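Cellulosomal scaffoldin (Bacteroides cellulosolvens, PDB 2XBT) serves as a scaffold of the cellulosome and includes the family 3b carbohydrate-binding module described here, which probably binds cellulose. Local coordinates at residues N29-N34 / Q108-I113; Y40-I45 / G96-A101; K57-Y62 / G115-A120; A71-N76 / K87-K92. All blocks are in the same frame, centred on the assembly; numbering follows the deposited sequence.

How the interactions relate
All four contacts are antiparallel strand pairings within one carbohydrate-binding module. Interactions 1 and 3 share strand 110-119, which pairs with strand 22-34 and with strand 59-66 in the same sheet, their centres about 22 Å apart. Interaction 4 is a hairpin of the other large sheet, and its inward residues pack on those of interaction 3. Interaction 2 is a short pairing beside interaction 1, tied to it by the side-chain amide of N34 and the carbonyl of G99. Interactions 1 and 2 are partly buried; 3 and 4 are surface contacts. Mostly aliphatic and aromatic groups fill the inward faces, whereas most charged groups, amides, hydroxyls and waters mark the outer ones.

Interaction 1 (N29-N34 / Q108-I113); sequences NMKLQN and QSEVTI
M30 with I113, and L32 with V111, form antiparallel hydrogen-bonded pairs whose side chains lie on the buried face of the sheet. The M30–I113 pair is drawn close: M30 N lies 2.7 Å from I113 O, and the return bond from I113 N to M30 O is just as short. Apolar residues suit this face. A bend at chi3 (-61°) places M30 CE 4.1 Å from I113 CG2, while L32 CB rests 3.8 Å from V111 CG1. From the facing sheet, I47 meets both M30 and I113, so these side chains are enclosed.

The face carrying K31, Q33, E110 and T112 is looser and partly exposed. Here E110 divides its carboxylate between two long polar chains. OE1 forms a salt bridge with K31 NZ at 3.1 Å, weak as a hydrogen bond. OE2 accepts from Q33 NE2 at 3.2 Å; the donor approaches from above the carboxylate plane, 43° out of it. Flexible, polar side chains suit such a partly exposed surface. The alternation of enclosed aliphatic and outward polar residues along paired strands is what a sheet packed face to face against another shows, as in the β-sandwich of family 3 carbohydrate-binding modules.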
loop_
_atom_site.group_PDB
_atom_site.type_symbol
_atom_site.label_atom_id
_atom_site.label_comp_id
_atom_site.label_asym_id
_atom_site.label_seq_id
_atom_site.Cartn_x
_atom_site.Cartn_y
_atom_site.Cartn_z
ATOM N N ASN A 29 3.473 -0.927 -6.197
ATOM C CA ASN A 29 2.553 -0.480 -7.223
ATOM C C ASN A 29 1.208 -1.087 -6.928
ATOM O O ASN A 29 1.063 -2.311 -6.867
ATOM C CB ASN A 29 3.016 -0.926 -8.598
ATOM C CG ASN A 29 4.410 -0.463 -8.917
ATOM O OD1 ASN A 29 4.743 0.713 -8.761
ATOM N ND2 ASN A 29 5.243 -1.391 -9.369
ATOM N N MET A 30 0.215 -0.231 -6.741
ATOM C CA MET A 30 -1.066 -0.698 -6.249
ATOM C C MET A 30 -2.217 -0.167 -7.065
ATOM O O MET A 30 -2.186 0.970 -7.530
ATOM C CB MET A 30 -1.228 -0.305 -4.799
ATOM C CG MET A 30 -0.274 -1.109 -3.927
ATOM S SD MET A 30 -0.110 -0.489 -2.272
ATOM C CE MET A 30 0.524 1.158 -2.522
ATOM N N LYS A 31 -3.223 -1.006 -7.240
ATOM C CA LYS A 31 -4.476 -0.575 -7.823
ATOM C C LYS A 31 -5.549 -0.905 -6.831
ATOM O O LYS A 31 -5.761 -2.072 -6.504
ATOM C CB LYS A 31 -4.789 -1.359 -9.093
ATOM C CG LYS A 31 -4.328 -0.735 -10.371
ATOM C CD LYS A 31 -5.111 -1.341 -11.536
ATOM C CE LYS A 31 -4.526 -0.966 -12.887
ATOM N NZ LYS A 31 -5.328 -1.568 -14.003
ATOM N N LEU A 32 -6.239 0.114 -6.356
ATOM C CA LEU A 32 -7.355 -0.098 -5.467
ATOM C C LEU A 32 -8.617 0.006 -6.308
ATOM O O LEU A 32 -8.845 1.031 -6.949
ATOM C CB LEU A 32 -7.325 0.927 -4.334
ATOM C CG LEU A 32 -8.498 0.946 -3.341
ATOM C CD1 LEU A 32 -8.688 -0.388 -2.614
ATOM C CD2 LEU A 32 -8.314 2.086 -2.341
ATOM N N GLN A 33 -9.416 -1.061 -6.322
ATOM C CA GLN A 33 -10.622 -1.112 -7.151
ATOM C C GLN A 33 -11.893 -1.097 -6.314
ATOM O O GLN A 33 -11.932 -1.615 -5.199
ATOM C CB GLN A 33 -10.632 -2.377 -8.013
ATOM C CG GLN A 33 -9.603 -2.405 -9.108
ATOM C CD GLN A 33 -9.626 -3.711 -9.894
ATOM O OE1 GLN A 33 -9.973 -4.766 -9.358
ATOM N NE2 GLN A 33 -9.251 -3.645 -11.167
ATOM N N ASN A 34 -12.944 -0.507 -6.866
ATOM C CA ASN A 34 -14.262 -0.596 -6.261
ATOM C C ASN A 34 -15.083 -1.468 -7.200
ATOM O O ASN A 34 -15.268 -1.122 -8.357
ATOM C CB ASN A 34 -14.860 0.803 -6.107
ATOM C CG ASN A 34 -16.332 0.787 -5.706
ATOM O OD1 ASN A 34 -16.846 -0.211 -5.221
ATOM N ND2 ASN A 34 -17.006 1.907 -5.911
ATOM N N GLN A 108 -14.091 7.355 -12.086
ATOM C CA GLN A 108 -13.221 6.187 -12.186
ATOM C C GLN A 108 -13.428 5.259 -11.006
ATOM O O GLN A 108 -13.588 5.721 -9.872
ATOM C CB GLN A 108 -11.756 6.604 -12.266
ATOM C CG GLN A 108 -11.391 7.270 -13.576
ATOM C CD GLN A 108 -9.969 7.761 -13.582
ATOM O OE1 GLN A 108 -9.044 7.011 -13.892
ATOM N NE2 GLN A 108 -9.778 9.030 -13.234
ATOM N N SER A 109 -13.434 3.956 -11.265
ATOM C CA SER A 109 -13.724 2.990 -10.207
ATOM C C SER A 109 -12.459 2.388 -9.599
ATOM O O SER A 109 -12.522 1.526 -8.714
ATOM C CB SER A 109 -14.645 1.887 -10.717
ATOM O OG SER A 109 -14.049 1.165 -11.769
ATOM N N GLU A 110 -11.306 2.841 -10.077
ATOM C CA GLU A 110 -10.055 2.389 -9.499
ATOM C C GLU A 110 -9.014 3.492 -9.504
ATOM O O GLU A 110 -9.075 4.437 -10.297
ATOM C CB GLU A 110 -9.536 1.165 -10.238
ATOM C CG GLU A 110 -9.224 1.439 -11.683
ATOM C CD GLU A 110 -8.528 0.277 -12.355
ATOM O OE1 GLU A 110 -7.338 0.433 -12.708
ATOM O OE2 GLU A 110 -9.171 -0.785 -12.535
ATOM N N VAL A 111 -8.052 3.364 -8.606
ATOM C CA VAL A 111 -6.974 4.323 -8.520
ATOM C C VAL A 111 -5.654 3.562 -8.496
ATOM O O VAL A 111 -5.533 2.530 -7.832
ATOM C CB VAL A 111 -7.111 5.217 -7.283
ATOM C CG1 VAL A 111 -7.140 4.368 -6.000
ATOM C CG2 VAL A 111 -5.980 6.235 -7.243
ATOM N N THR A 112 -4.694 4.056 -9.265
ATOM C CA THR A 112 -3.359 3.474 -9.301
ATOM C C THR A 112 -2.400 4.291 -8.441
ATOM O O THR A 112 -2.340 5.513 -8.555
ATOM C CB THR A 112 -2.841 3.415 -10.739
ATOM O OG1 THR A 112 -3.675 2.525 -11.495
ATOM C CG2 THR A 112 -1.406 2.902 -10.760
ATOM N N ILE A 113 -1.649 3.615 -7.574
ATOM C CA ILE A 113 -0.688 4.281 -6.712
ATOM C C ILE A 113 0.666 3.597 -6.912
ATOM O O ILE A 113 0.785 2.379 -6.727
ATOM C CB ILE A 113 -1.111 4.148 -5.241
ATOM C CG1 ILE A 113 -2.526 4.713 -5.053
ATOM C CG2 ILE A 113 -0.114 4.825 -4.305
ATOM C CD1 ILE A 113 -3.240 4.193 -3.818
#

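Interaction 2 (Y40-I45 / G96-A101); sequences YDLSKI and GTLGAA
Y40 and L98 are the hydrogen-bonded pair of a very short antiparallel pairing, a two-stranded sheet of 40-41 and 97-98 lying beside strand 22-34. Y40 N gives its hydrogen to L98 O at 2.9 Å, and L98 N returns one to Y40 O at 2.7 Å. D41 and T97 follow as the non-hydrogen-bonded pair; the chain then turns into the 3-10 segment at L42, whose N still bonds to G96 O at 2.9 Å. Glycine suits position 96 because its backbone angles would press any CB against the carbonyl oxygen of the preceding residue.

On the inner side, L42 crosses L98 at about a right angle, its CD2 3.8 Å from L98 CG. Both leucines are buried; L98 also packs on L32 and L10, and L42 on I68.

The strand gives way to a 3-10 turn through an Asx turn: D41 OD1 accepts from S43 N at 3.0 Å, met from above the carboxylate plane, 51° out of it, while K44 N bonds to D41 O. The other carboxylate oxygen, D41 OD2, forms a salt bridge with K44 NZ at 3.2 Å, weak as a hydrogen bond. An alanine in place of D41 would probably leave S43 N without this acceptor and the K44 ammonium without this counter-charge. The backbone N of D41 is bonded to the hydroxyl of Y150, whose ring meets that of Y40 edge-to-face.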
loop_
_atom_site.group_PDB
_atom_site.type_symbol
_atom_site.label_atom_id
_atom_site.label_comp_id
_atom_site.label_asym_id
_atom_site.label_seq_id
_atom_site.Cartn_x
_atom_site.Cartn_y
_atom_site.Cartn_z
ATOM N N TYR A 40 -16.571 5.780 -2.919
ATOM C CA TYR A 40 -15.694 5.890 -1.766
ATOM C C TYR A 40 -14.823 7.152 -1.878
ATOM O O TYR A 40 -14.299 7.463 -2.943
ATOM C CB TYR A 40 -14.810 4.640 -1.669
ATOM C CG TYR A 40 -15.561 3.382 -1.289
ATOM C CD1 TYR A 40 -15.832 3.098 0.041
ATOM C CD2 TYR A 40 -16.007 2.494 -2.250
ATOM C CE1 TYR A 40 -16.516 1.944 0.409
ATOM C CE2 TYR A 40 -16.692 1.344 -1.896
ATOM C CZ TYR A 40 -16.947 1.080 -0.564
ATOM O OH TYR A 40 -17.627 -0.064 -0.222
ATOM N N ASP A 41 -14.667 7.852 -0.761
ATOM C CA ASP A 41 -13.863 9.067 -0.688
ATOM C C ASP A 41 -12.407 8.688 -0.429
ATOM O O ASP A 41 -12.086 8.144 0.631
ATOM C CB ASP A 41 -14.374 9.925 0.472
ATOM C CG ASP A 41 -13.690 11.275 0.560
ATOM O OD1 ASP A 41 -12.659 11.481 -0.120
ATOM O OD2 ASP A 41 -14.188 12.138 1.324
ATOM N N LEU A 42 -11.528 8.986 -1.381
ATOM C CA LEU A 42 -10.135 8.580 -1.249
ATOM C C LEU A 42 -9.443 9.201 -0.044
ATOM O O LEU A 42 -8.470 8.643 0.460
ATOM C CB LEU A 42 -9.339 8.872 -2.514
ATOM C CG LEU A 42 -9.685 8.007 -3.720
ATOM C CD1 LEU A 42 -8.850 8.463 -4.900
ATOM C CD2 LEU A 42 -9.415 6.536 -3.395
ATOM N N SER A 43 -9.938 10.342 0.425
ATOM C CA SER A 43 -9.316 10.993 1.584
ATOM C C SER A 43 -9.484 10.163 2.855
ATOM O O SER A 43 -8.826 10.423 3.871
ATOM C CB SER A 43 -9.888 12.396 1.795
ATOM O OG SER A 43 -11.202 12.335 2.330
ATOM N N LYS A 44 -10.358 9.159 2.798
ATOM C CA LYS A 44 -10.590 8.292 3.945
ATOM C C LYS A 44 -9.870 6.959 3.847
ATOM O O LYS A 44 -10.016 6.117 4.714
ATOM C CB LYS A 44 -12.081 8.051 4.152
ATOM C CG LYS A 44 -12.845 9.310 4.490
ATOM C CD LYS A 44 -14.313 8.993 4.699
ATOM C CE LYS A 44 -15.038 10.198 5.266
ATOM N NZ LYS A 44 -14.820 11.368 4.388
ATOM N N ILE A 45 -9.091 6.776 2.790
ATOM C CA ILE A 45 -8.353 5.534 2.599
ATOM C C ILE A 45 -6.933 5.657 3.160
ATOM O O ILE A 45 -6.247 6.648 2.926
ATOM C CB ILE A 45 -8.237 5.195 1.105
ATOM C CG1 ILE A 45 -9.594 4.768 0.514
ATOM C CG2 ILE A 45 -7.167 4.127 0.876
ATOM C CD1 ILE A 45 -10.005 3.348 0.855
ATOM N N GLY A 96 -10.287 13.195 -3.982
ATOM C CA GLY A 96 -10.871 12.472 -5.091
ATOM C C GLY A 96 -11.774 11.346 -4.635
ATOM O O GLY A 96 -11.899 11.043 -3.444
ATOM N N THR A 97 -12.402 10.710 -5.609
ATOM C CA THR A 97 -13.447 9.753 -5.331
ATOM C C THR A 97 -13.258 8.501 -6.160
ATOM O O THR A 97 -12.934 8.570 -7.344
ATOM C CB THR A 97 -14.816 10.372 -5.690
ATOM O OG1 THR A 97 -15.068 11.501 -4.836
ATOM C CG2 THR A 97 -15.931 9.360 -5.529
ATOM N N LEU A 98 -13.437 7.353 -5.526
ATOM C CA LEU A 98 -13.611 6.118 -6.258
ATOM C C LEU A 98 -15.085 5.997 -6.597
ATOM O O LEU A 98 -15.915 5.844 -5.699
ATOM C CB LEU A 98 -13.195 4.923 -5.410
ATOM C CG LEU A 98 -11.757 4.468 -5.529
ATOM C CD1 LEU A 98 -11.666 3.036 -5.006
ATOM C CD2 LEU A 98 -11.269 4.558 -6.977
ATOM N N GLY A 99 -15.401 6.097 -7.880
ATOM C CA GLY A 99 -16.777 6.027 -8.334
ATOM C C GLY A 99 -17.301 4.608 -8.377
ATOM O O GLY A 99 -16.562 3.646 -8.142
ATOM N N ALA A 100 -18.591 4.472 -8.670
ATOM C CA ALA A 100 -19.193 3.153 -8.835
ATOM C C ALA A 100 -18.619 2.433 -10.045
ATOM O O ALA A 100 -18.362 3.040 -11.079
ATOM C CB ALA A 100 -20.685 3.287 -8.995
ATOM N N ALA A 101 -18.452 1.122 -9.913
ATOM C CA ALA A 101 -18.031 0.289 -11.030
ATOM C C ALA A 101 -18.977 0.498 -12.214
ATOM O O ALA A 101 -20.200 0.462 -12.059
ATOM C CB ALA A 101 -18.012 -1.186 -10.605
#

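Interaction 3 (K57-Y62 / G115-A120); sequences KALTYY and GRVAKA
Y61 and V117, flanked by the pairs T60–A118 and Y62–R116, belong to the antiparallel pairing of strands 59-66 and 110-119 in one sheet of the β-sandwich. Four backbone hydrogen bonds join the strands, two at each flanking pair; the straightest runs from Y62 N to R116 O (172°).

The apolar contacts lie on the face turned to the other sheet. V117 CG2 touches the edge of the Y61 ring, 3.6 Å from CD1, and F75 packs on both side chains. G115 makes room for the ring's end: Y61 OH sits 3.5 Å from G115 CA, where the CB of any other residue would collide with it.

Charged side chains follow: R116 lies on the face of Y62, K119 on that of V117, and K57 comes from the preceding loop. The guanidinium plane of R116 is inclined only 12° to that of the Y62 ring, with Y62 CB over its face, 3.5 Å from NH2. Its NE forms a salt bridge with D64 and its NH1 bonds to Q25, which would hold the flat group in place. K57 and K119 bring their CD atoms to 3.9 Å although both end in ammonium groups. That closeness is probably eased by separate partners, a salt bridge to D121 for K57 and the carbonyl of N124 for K119.

Water bridges the two chains beyond the paired residues. One molecule donates to A58 O at 2.6 Å and weakly accepts from A120 N.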
loop_
_atom_site.group_PDB
_atom_site.type_symbol
_atom_site.label_atom_id
_atom_site.label_comp_id
_atom_site.label_asym_id
_atom_site.label_seq_id
_atom_site.Cartn_x
_atom_site.Cartn_y
_atom_site.Cartn_z
ATOM N N LYS A 57 17.370 3.405 10.253
ATOM C CA LYS A 57 17.922 4.299 9.243
ATOM C C LYS A 57 16.785 5.111 8.639
ATOM O O LYS A 57 15.667 4.615 8.529
ATOM C CB LYS A 57 18.629 3.511 8.147
ATOM C CG LYS A 57 20.096 3.267 8.417
ATOM C CD LYS A 57 20.708 2.403 7.336
ATOM C CE LYS A 57 22.190 2.182 7.593
ATOM N NZ LYS A 57 22.834 1.386 6.512
ATOM N N ALA A 58 17.071 6.347 8.243
ATOM C CA ALA A 58 16.046 7.225 7.681
ATOM C C ALA A 58 15.555 6.762 6.306
ATOM O O ALA A 58 16.348 6.526 5.389
ATOM C CB ALA A 58 16.551 8.667 7.608
ATOM N N LEU A 59 14.237 6.654 6.169
ATOM C CA LEU A 59 13.637 6.259 4.908
ATOM C C LEU A 59 12.894 7.416 4.253
ATOM O O LEU A 59 12.426 8.330 4.931
ATOM C CB LEU A 59 12.687 5.088 5.117
ATOM C CG LEU A 59 13.281 3.839 5.765
ATOM C CD1 LEU A 59 12.184 2.816 6.041
ATOM C CD2 LEU A 59 14.369 3.249 4.871
ATOM N N THR A 60 12.793 7.365 2.929
ATOM C CA THR A 60 12.055 8.366 2.182
ATOM C C THR A 60 11.051 7.686 1.274
ATOM O O THR A 60 11.372 6.701 0.608
ATOM C CB THR A 60 12.987 9.221 1.321
ATOM O OG1 THR A 60 13.902 9.920 2.170
ATOM C CG2 THR A 60 12.185 10.227 0.497
ATOM N N TYR A 61 9.830 8.207 1.259
ATOM C CA TYR A 61 8.813 7.705 0.346
ATOM C C TYR A 61 8.763 8.583 -0.893
ATOM O O TYR A 61 8.695 9.808 -0.786
ATOM C CB TYR A 61 7.440 7.684 1.019
ATOM C CG TYR A 61 6.340 7.181 0.109
ATOM C CD1 TYR A 61 6.139 5.822 -0.080
ATOM C CD2 TYR A 61 5.500 8.069 -0.562
ATOM C CE1 TYR A 61 5.126 5.354 -0.918
ATOM C CE2 TYR A 61 4.479 7.611 -1.396
ATOM C CZ TYR A 61 4.296 6.257 -1.566
ATOM O OH TYR A 61 3.301 5.791 -2.390
ATOM N N TYR A 62 8.813 7.946 -2.056
ATOM C CA TYR A 62 8.761 8.625 -3.343
ATOM C C TYR A 62 7.439 8.341 -4.041
ATOM O O TYR A 62 7.152 7.198 -4.405
ATOM C CB TYR A 62 9.926 8.176 -4.225
ATOM C CG TYR A 62 11.266 8.611 -3.670
ATOM C CD1 TYR A 62 11.722 9.913 -3.847
ATOM C CD2 TYR A 62 12.063 7.724 -2.957
ATOM C CE1 TYR A 62 12.945 10.322 -3.332
ATOM C CE2 TYR A 62 13.286 8.120 -2.440
ATOM C CZ TYR A 62 13.721 9.419 -2.629
ATOM O OH TYR A 62 14.933 9.807 -2.111
ATOM N N GLY A 115 4.652 3.895 -5.735
ATOM C CA GLY A 115 5.533 4.542 -4.791
ATOM C C GLY A 115 6.774 3.696 -4.580
ATOM O O GLY A 115 6.789 2.501 -4.888
ATOM N N ARG A 116 7.809 4.323 -4.047
ATOM C CA ARG A 116 9.023 3.604 -3.706
ATOM C C ARG A 116 9.480 4.062 -2.348
ATOM O O ARG A 116 9.256 5.212 -1.963
ATOM C CB ARG A 116 10.123 3.888 -4.720
ATOM C CG ARG A 116 9.947 3.176 -6.042
ATOM C CD ARG A 116 10.937 3.721 -7.051
ATOM N NE ARG A 116 10.704 5.139 -7.316
ATOM C CZ ARG A 116 11.593 6.100 -7.105
ATOM N NH1 ARG A 116 12.794 5.807 -6.624
ATOM N NH2 ARG A 116 11.284 7.353 -7.385
ATOM N N VAL A 117 10.124 3.161 -1.618
ATOM C CA VAL A 117 10.765 3.538 -0.369
ATOM C C VAL A 117 12.258 3.187 -0.420
ATOM O O VAL A 117 12.642 2.065 -0.777
ATOM C CB VAL A 117 10.093 2.890 0.834
ATOM C CG1 VAL A 117 10.879 3.183 2.102
ATOM C CG2 VAL A 117 8.664 3.418 0.960
ATOM N N ALA A 118 13.087 4.169 -0.089
ATOM C CA ALA A 118 14.538 4.009 -0.128
ATOM C C ALA A 118 15.207 4.692 1.067
ATOM O O ALA A 118 14.619 5.562 1.705
ATOM C CB ALA A 118 15.095 4.559 -1.427
ATOM N N LYS A 119 16.434 4.283 1.372
ATOM C CA LYS A 119 17.221 4.959 2.396
ATOM C C LYS A 119 17.978 6.082 1.713
ATOM O O LYS A 119 17.980 6.165 0.489
ATOM C CB LYS A 119 18.200 3.984 3.038
ATOM C CG LYS A 119 17.565 2.679 3.445
ATOM C CD LYS A 119 18.538 1.802 4.196
ATOM C CE LYS A 119 18.011 0.384 4.296
ATOM N NZ LYS A 119 19.046 -0.545 4.815
ATOM N N ALA A 120 18.625 6.952 2.476
ATOM C CA ALA A 120 19.396 8.023 1.844
ATOM C C ALA A 120 20.855 7.626 1.595
ATOM O O ALA A 120 21.511 8.165 0.703
ATOM C CB ALA A 120 19.324 9.298 2.667
HETATM O O HOH W 1 18.933 6.255 5.720
HETATM O O HOH W 2 16.164 8.683 -0.131
#

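Interaction 4 (A71-N76 / K87-K92); sequences ASATFN and KYIEIK
S72–K92, T74–E90 and N76–Y88 are successive hydrogen-bonded pairs of an antiparallel hairpin whose strand axes run 156° apart. On the inward face, A73 CB touches I89 CG2 at 3.9 Å, and the F75 ring lies beside I89, its CE1 3.7 Å from CG1. The small alanine suits its place because Y61 of the facing sheet packs against it.

The outer face is polar. N76 lies across the Y88 ring, its CB 3.6 Å from the ring centroid in a CH-pi contact and its amide plane 18° from that of the ring. With chi1 at -53°, N76 CG is anti to the carbonyl carbon and 3.8 Å from Y88 CZ. N76 ND2 donates to T74 OG1 at 3.1 Å, in the amide plane, and weakly to Y88 O. An alanine in place of Y88 would probably open a gap beside N76 CB, leaving the amide to its bonds with T74 and the backbone.

T74 OG1 is also linked through a water to E90 OE1, while E90 OE2 forms a salt bridge with R48. Polar groups thus bond along and across the outer face without a direct ion pair between the strands, so cohesion there would rest on the backbone, the aromatic contact, the weak amide bond of N76 and bound water, with apolar packing reserved for the inner face.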
loop_
_atom_site.group_PDB
_atom_site.type_symbol
_atom_site.label_atom_id
_atom_site.label_comp_id
_atom_site.label_asym_id
_atom_site.label_seq_id
_atom_site.Cartn_x
_atom_site.Cartn_y
_atom_site.Cartn_z
ATOM N N ALA A 71 -0.741 11.207 -3.010
ATOM C CA ALA A 71 -0.450 10.321 -1.890
ATOM C C ALA A 71 0.710 10.866 -1.079
ATOM O O ALA A 71 1.620 11.484 -1.631
ATOM C CB ALA A 71 -0.100 8.942 -2.413
ATOM N N SER A 72 0.686 10.622 0.228
ATOM C CA SER A 72 1.819 10.961 1.087
ATOM C C SER A 72 2.012 9.825 2.078
ATOM O O SER A 72 1.127 8.999 2.255
ATOM C CB SER A 72 1.578 12.271 1.826
ATOM O OG SER A 72 0.472 12.177 2.690
ATOM N N ALA A 73 3.167 9.771 2.726
ATOM C CA ALA A 73 3.476 8.616 3.555
ATOM C C ALA A 73 4.147 9.019 4.850
ATOM O O ALA A 73 4.858 10.028 4.919
ATOM C CB ALA A 73 4.358 7.642 2.796
ATOM N N THR A 74 3.912 8.218 5.880
ATOM C CA THR A 74 4.621 8.344 7.137
ATOM C C THR A 74 5.180 6.977 7.506
ATOM O O THR A 74 4.681 5.957 7.055
ATOM C CB THR A 74 3.686 8.829 8.263
ATOM O OG1 THR A 74 2.614 7.898 8.429
ATOM C CG2 THR A 74 3.100 10.205 7.915
ATOM N N PHE A 75 6.234 6.965 8.317
ATOM C CA PHE A 75 6.806 5.726 8.791
ATOM C C PHE A 75 6.569 5.670 10.289
ATOM O O PHE A 75 6.778 6.662 10.998
ATOM C CB PHE A 75 8.293 5.686 8.453
ATOM C CG PHE A 75 8.569 5.827 6.982
ATOM C CD1 PHE A 75 8.618 4.711 6.168
ATOM C CD2 PHE A 75 8.745 7.077 6.408
ATOM C CE1 PHE A 75 8.856 4.827 4.801
ATOM C CE2 PHE A 75 8.983 7.202 5.039
ATOM C CZ PHE A 75 9.038 6.075 4.240
ATOM N N ASN A 76 6.131 4.507 10.760
ATOM C CA ASN A 76 5.538 4.373 12.077
ATOM C C ASN A 76 5.976 3.104 12.776
ATOM O O ASN A 76 6.195 2.085 12.131
ATOM C CB ASN A 76 4.021 4.302 11.942
ATOM C CG ASN A 76 3.459 5.452 11.144
ATOM O OD1 ASN A 76 3.115 6.487 11.702
ATOM N ND2 ASN A 76 3.396 5.288 9.824
ATOM N N LYS A 87 7.710 -2.041 12.010
ATOM C CA LYS A 87 7.280 -0.757 11.488
ATOM C C LYS A 87 6.219 -0.942 10.413
ATOM O O LYS A 87 5.986 -2.051 9.934
ATOM C CB LYS A 87 8.451 -0.004 10.844
ATOM C CG LYS A 87 9.727 0.119 11.691
ATOM C CD LYS A 87 9.771 1.400 12.506
ATOM C CE LYS A 87 11.123 1.543 13.202
ATOM N NZ LYS A 87 11.168 2.674 14.176
ATOM N N TYR A 88 5.584 0.163 10.035
ATOM C CA TYR A 88 4.778 0.188 8.823
ATOM C C TYR A 88 4.853 1.543 8.149
ATOM O O TYR A 88 5.013 2.570 8.810
ATOM C CB TYR A 88 3.325 -0.191 9.078
ATOM C CG TYR A 88 2.596 0.713 10.030
ATOM C CD1 TYR A 88 1.780 1.751 9.556
ATOM C CD2 TYR A 88 2.723 0.548 11.397
ATOM C CE1 TYR A 88 1.101 2.597 10.450
ATOM C CE2 TYR A 88 2.056 1.368 12.284
ATOM C CZ TYR A 88 1.248 2.394 11.805
ATOM O OH TYR A 88 0.599 3.209 12.696
ATOM N N ILE A 89 4.789 1.525 6.826
ATOM C CA ILE A 89 4.582 2.737 6.060
ATOM C C ILE A 89 3.067 2.903 6.006
ATOM O O ILE A 89 2.354 1.935 5.726
ATOM C CB ILE A 89 5.059 2.569 4.620
ATOM C CG1 ILE A 89 6.497 2.049 4.595
ATOM C CG2 ILE A 89 4.945 3.897 3.857
ATOM C CD1 ILE A 89 6.842 1.354 3.327
ATOM N N GLU A 90 2.590 4.120 6.240
ATOM C CA GLU A 90 1.176 4.420 6.035
ATOM C C GLU A 90 1.031 5.422 4.921
ATOM O O GLU A 90 1.524 6.549 5.019
ATOM C CB GLU A 90 0.517 4.972 7.300
ATOM C CG GLU A 90 -0.972 5.263 7.104
ATOM C CD GLU A 90 -1.695 5.493 8.419
ATOM O OE1 GLU A 90 -1.721 6.647 8.887
ATOM O OE2 GLU A 90 -2.230 4.518 8.983
ATOM N N ILE A 91 0.333 5.003 3.873
ATOM C CA ILE A 91 0.083 5.858 2.725
ATOM C C ILE A 91 -1.329 6.421 2.821
ATOM O O ILE A 91 -2.296 5.683 3.025
ATOM C CB ILE A 91 0.291 5.068 1.425
ATOM C CG1 ILE A 91 1.748 4.602 1.329
ATOM C CG2 ILE A 91 -0.081 5.902 0.199
ATOM C CD1 ILE A 91 1.984 3.616 0.222
ATOM N N LYS A 92 -1.444 7.739 2.695
ATOM C CA LYS A 92 -2.739 8.386 2.784
ATOM C C LYS A 92 -3.017 9.061 1.464
ATOM O O LYS A 92 -2.138 9.696 0.901
ATOM C CB LYS A 92 -2.742 9.441 3.885
ATOM C CG LYS A 92 -2.937 8.915 5.294
ATOM C CD LYS A 92 -3.207 10.084 6.236
ATOM C CE LYS A 92 -3.507 9.623 7.657
ATOM N NZ LYS A 92 -4.734 8.786 7.707
HETATM O O HOH W 3 -1.969 12.506 1.335
HETATM O O HOH W 4 -0.164 8.457 8.031
#